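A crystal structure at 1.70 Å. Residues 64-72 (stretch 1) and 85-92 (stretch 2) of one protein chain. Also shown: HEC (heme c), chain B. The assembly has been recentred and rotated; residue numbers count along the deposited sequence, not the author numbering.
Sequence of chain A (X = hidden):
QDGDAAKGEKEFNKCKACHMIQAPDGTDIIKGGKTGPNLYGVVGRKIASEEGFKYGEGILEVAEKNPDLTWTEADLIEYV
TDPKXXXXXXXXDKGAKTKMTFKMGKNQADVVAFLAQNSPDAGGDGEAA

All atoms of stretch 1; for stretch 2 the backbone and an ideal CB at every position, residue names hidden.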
# COMPACT_ATOMS: atom_id res chain seq x y z
N GLU A 64 11.74 6.60 7.92
CA GLU A 64 12.90 7.10 8.62
C GLU A 64 12.78 6.96 10.13
O GLU A 64 13.69 6.50 10.83
CB GLU A 64 13.05 8.52 8.14
CG GLU A 64 14.35 9.07 8.69
CD GLU A 64 14.46 10.45 8.17
OE1 GLU A 64 13.53 10.73 7.29
OE2 GLU A 64 15.31 11.22 8.54
N LYS A 65 11.62 7.34 10.62
CA LYS A 65 11.34 7.25 12.02
C LYS A 65 11.11 5.81 12.48
O LYS A 65 11.27 5.57 13.66
CB LYS A 65 10.12 8.07 12.36
CG LYS A 65 10.36 9.57 12.38
CD LYS A 65 9.12 10.26 12.95
CE LYS A 65 9.19 11.77 13.13
NZ LYS A 65 8.32 12.26 14.20
N ASN A 66 10.72 4.86 11.63
CA ASN A 66 10.47 3.48 12.05
C ASN A 66 11.15 2.57 11.04
O ASN A 66 10.52 2.01 10.15
CB ASN A 66 8.95 3.30 11.91
CG ASN A 66 8.14 4.27 12.74
OD1 ASN A 66 7.90 4.00 13.92
ND2 ASN A 66 7.69 5.39 12.16
N PRO A 67 12.46 2.45 11.15
CA PRO A 67 13.23 1.68 10.21
C PRO A 67 12.91 0.23 10.03
O PRO A 67 13.12 -0.36 8.97
CB PRO A 67 14.70 1.90 10.55
CG PRO A 67 14.74 2.73 11.82
CD PRO A 67 13.30 2.99 12.25
N ASP A 68 12.41 -0.34 11.09
CA ASP A 68 12.09 -1.72 11.01
C ASP A 68 10.66 -1.95 10.56
O ASP A 68 10.20 -3.09 10.50
CB ASP A 68 12.27 -2.31 12.41
CG ASP A 68 11.52 -1.54 13.47
OD1 ASP A 68 11.07 -0.42 13.32
OD2 ASP A 68 11.41 -2.21 14.58
N LEU A 69 9.93 -0.89 10.26
CA LEU A 69 8.56 -1.05 9.85
C LEU A 69 8.37 -1.55 8.43
O LEU A 69 8.87 -1.00 7.45
CB LEU A 69 7.78 0.26 10.04
CG LEU A 69 6.27 0.11 9.86
CD1 LEU A 69 5.74 -0.92 10.87
CD2 LEU A 69 5.60 1.45 10.10
N THR A 70 7.63 -2.64 8.37
CA THR A 70 7.29 -3.28 7.12
C THR A 70 5.78 -3.34 7.14
O THR A 70 5.17 -3.35 8.20
CB THR A 70 7.91 -4.67 6.96
OG1 THR A 70 7.39 -5.53 7.95
CG2 THR A 70 9.42 -4.58 7.05
N TRP A 71 5.18 -3.36 5.98
CA TRP A 71 3.74 -3.42 5.98
C TRP A 71 3.13 -4.73 6.42
O TRP A 71 3.46 -5.80 5.89
CB TRP A 71 3.27 -3.30 4.53
CG TRP A 71 3.33 -1.91 4.01
CD1 TRP A 71 4.09 -1.50 2.97
CD2 TRP A 71 2.60 -0.79 4.48
NE1 TRP A 71 3.88 -0.16 2.75
CE2 TRP A 71 2.97 0.30 3.67
CE3 TRP A 71 1.67 -0.61 5.51
CZ2 TRP A 71 2.41 1.57 3.88
CZ3 TRP A 71 1.14 0.65 5.72
CH2 TRP A 71 1.51 1.72 4.91
N THR A 72 2.23 -4.66 7.38
CA THR A 72 1.53 -5.82 7.87
C THR A 72 0.12 -5.67 7.33
O THR A 72 -0.26 -4.57 6.95
CB THR A 72 1.44 -5.86 9.41
OG1 THR A 72 0.76 -4.71 9.86
CG2 THR A 72 2.84 -5.93 9.99
N UNK A 85 -4.57 10.49 8.30
CA UNK A 85 -4.47 10.32 9.74
C UNK A 85 -3.40 9.32 10.15
O UNK A 85 -2.77 9.44 11.20
CB UNK A 85 -5.82 9.88 10.30
N UNK A 86 -3.21 8.32 9.31
CA UNK A 86 -2.22 7.31 9.59
C UNK A 86 -0.85 7.96 9.61
O UNK A 86 -0.04 7.73 10.52
CB UNK A 86 -2.28 6.18 8.56
N UNK A 87 -0.59 8.78 8.60
CA UNK A 87 0.68 9.48 8.49
C UNK A 87 0.85 10.44 9.67
O UNK A 87 1.93 10.53 10.24
CB UNK A 87 0.77 10.24 7.16
N UNK A 88 -0.22 11.16 10.08
CA UNK A 88 -0.11 12.07 11.22
C UNK A 88 0.27 11.28 12.45
O UNK A 88 1.12 11.66 13.26
CB UNK A 88 -1.42 12.83 11.45
N UNK A 89 -0.39 10.15 12.59
CA UNK A 89 -0.14 9.26 13.71
C UNK A 89 1.31 8.78 13.80
O UNK A 89 1.94 8.86 14.85
CB UNK A 89 -1.07 8.05 13.61
N UNK A 90 1.83 8.28 12.69
CA UNK A 90 3.18 7.73 12.59
C UNK A 90 4.34 8.72 12.58
O UNK A 90 5.50 8.34 12.78
CB UNK A 90 3.26 6.89 11.31
N UNK A 91 4.03 9.97 12.32
CA UNK A 91 5.05 10.99 12.28
C UNK A 91 4.82 12.00 13.38
O UNK A 91 5.70 12.80 13.69
CB UNK A 91 5.08 11.68 10.91
N UNK A 92 3.63 11.95 13.94
CA UNK A 92 3.28 12.88 14.99
C UNK A 92 3.32 14.26 14.38
O UNK A 92 3.58 15.24 15.07
CB UNK A 92 4.22 12.76 16.20
FE HEC B . -2.17 3.90 -3.25
CHA HEC B . 0.90 4.44 -2.00
CHB HEC B . -2.46 1.09 -1.44
CHC HEC B . -5.28 3.37 -4.52
CHD HEC B . -1.89 6.65 -5.20
NA HEC B . -1.04 2.95 -1.96
C1A HEC B . 0.24 3.34 -1.58
C2A HEC B . 0.76 2.38 -0.63
C3A HEC B . -0.17 1.43 -0.45
C4A HEC B . -1.28 1.78 -1.28
CMA HEC B . -0.10 0.21 0.44
CAA HEC B . 2.11 2.48 0.03
CBA HEC B . 3.13 1.69 -0.82
CGA HEC B . 4.55 1.58 -0.26
O1A HEC B . 5.33 1.30 -1.13
O2A HEC B . 4.88 1.73 0.89
NB HEC B . -3.59 2.56 -3.03
C1B HEC B . -3.47 1.44 -2.26
C2B HEC B . -4.67 0.68 -2.40
C3B HEC B . -5.45 1.33 -3.24
C4B HEC B . -4.78 2.50 -3.63
CMB HEC B . -4.93 -0.63 -1.63
CAB HEC B . -6.84 0.98 -3.60
CBB HEC B . -7.91 0.81 -2.55
NC HEC B . -3.35 4.80 -4.53
C1C HEC B . -4.60 4.44 -4.96
C2C HEC B . -5.08 5.38 -5.96
C3C HEC B . -4.11 6.29 -6.15
C4C HEC B . -3.03 5.92 -5.28
CMC HEC B . -6.44 5.31 -6.64
CAC HEC B . -4.06 7.48 -7.08
CBC HEC B . -5.19 8.36 -7.52
ND HEC B . -0.79 5.30 -3.52
C1D HEC B . -0.86 6.36 -4.39
C2D HEC B . 0.37 7.12 -4.30
C3D HEC B . 1.14 6.47 -3.41
C4D HEC B . 0.42 5.35 -2.91
CMD HEC B . 0.69 8.39 -5.07
CAD HEC B . 2.45 6.91 -2.90
CBD HEC B . 2.05 7.68 -1.60
CGD HEC B . 3.04 8.62 -1.02
O1D HEC B . 4.17 8.75 -1.41
O2D HEC B . 2.61 9.28 -0.04

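Position 85 carries helical backbone angles, and its CB has nothing of stretch 1 within 5.5 Å, so stretch 1 places no demand on it. A phi of -61° is compatible with proline, and the deposited residue is Pro85, whose carbonyl accepts the backbone hydrogen bond from the N of position 89.

At position 86 CA-to-CB points toward stretch 1, yet no atom of stretch 1 lies within 5.5 Å of the CB. Beyond it wait the methyl CD2 of Leu69 and the six-membered ring of Trp71, so a long apolar side chain, methionine or a large aromatic, would suit; a short one would stop before reaching them. The residue is Trp86. With chi1 at -168° (t), its indole extends until CH2 lies 3.7 Å from CH2 of Trp71 and 4.3 Å from CD2 of Leu69. Trp71 CH2 sits over one face of the Trp86 ring, but the two six-membered rings are slid apart, with centroids 5.2 Å apart and planes at 28°, so they barely overlap. Trp71 is held from its other end as well, where NE1 donates a hydrogen bond to O2A of the heme at 2.8 Å.

Positions 87, 88 and 89 are helical and out of reach of stretch 1, which therefore leaves their choice open. They are Leu87, Val88 and Lys89; the lysine NZ is hydrogen-bonded elsewhere in the structure.

At position 90 CA-to-CB points sideways, and the ideal CB is 4.8 Å from ND2 of Asn66. Leu69 offers a methyl nearby, so a flexible apolar chain that can bend back would fit, leucine or methionine among the candidates. Met90 takes m at all three chi angles, and this curl brings CE to 3.9 Å from CD2 of Leu69 and 3.8 Å from ND2 of Asn66. Its backbone contributes too: water 1 donates to Met90 O at 2.5 Å and accepts from Asn66 ND2 at 2.8 Å, bridging the stretches.

Position 91 also points sideways, with its ideal CB 4.7 Å from NZ of Lys65. That amine needs an acceptor, and the backbone O of position 91 accepts from Lys65 NZ at 2.7 Å, so the side chain is not needed for that bond and small or polar choices would suit. The residue is Thr91, which at chi1 64° (p) turns OG1 back to donate to Leu87 O at 2.7 Å within its own helix.

Position 92 has positive phi (63°), which favours glycine, asparagine or aspartate, and its ideal CB is 4.6 Å from NZ of Lys65. Asp92 is deposited, and no salt bridge forms.

Stretch 2 (85-92) PWLVKMTD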
# COMPACT_ATOMS: atom_id res chain seq x y z
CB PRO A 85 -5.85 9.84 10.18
CG PRO A 85 -6.74 9.76 8.95
CD PRO A 85 -5.94 10.29 7.77
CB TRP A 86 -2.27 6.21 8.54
CG TRP A 86 -1.47 5.01 8.94
CD1 TRP A 86 -1.87 4.04 9.80
CD2 TRP A 86 -0.14 4.65 8.52
NE1 TRP A 86 -0.89 3.10 9.93
CE2 TRP A 86 0.19 3.44 9.15
CE3 TRP A 86 0.79 5.24 7.66
CZ2 TRP A 86 1.42 2.81 8.96
CZ3 TRP A 86 2.00 4.62 7.47
CH2 TRP A 86 2.32 3.41 8.11
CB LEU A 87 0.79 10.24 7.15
CG LEU A 87 0.95 9.31 5.94
CD1 LEU A 87 0.87 10.16 4.68
CD2 LEU A 87 2.31 8.63 6.02
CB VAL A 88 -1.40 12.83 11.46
CG1 VAL A 88 -1.28 13.65 12.74
CG2 VAL A 88 -1.70 13.74 10.27
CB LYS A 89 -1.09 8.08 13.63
CG LYS A 89 -0.70 6.97 14.59
CD LYS A 89 -1.74 5.87 14.74
CE LYS A 89 -1.70 4.80 13.66
NZ LYS A 89 -2.11 3.49 14.18
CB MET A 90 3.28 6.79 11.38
CG MET A 90 2.24 5.69 11.41
SD MET A 90 2.44 4.59 12.83
CE MET A 90 4.18 4.09 12.65
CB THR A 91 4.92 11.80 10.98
OG1 THR A 91 3.67 12.49 10.95
CG2 THR A 91 5.10 10.91 9.76
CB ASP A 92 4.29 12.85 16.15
CG ASP A 92 3.70 12.27 17.39
OD1 ASP A 92 2.98 12.89 18.14
OD2 ASP A 92 4.06 11.02 17.57
O HOH W 1 6.83 6.95 14.36
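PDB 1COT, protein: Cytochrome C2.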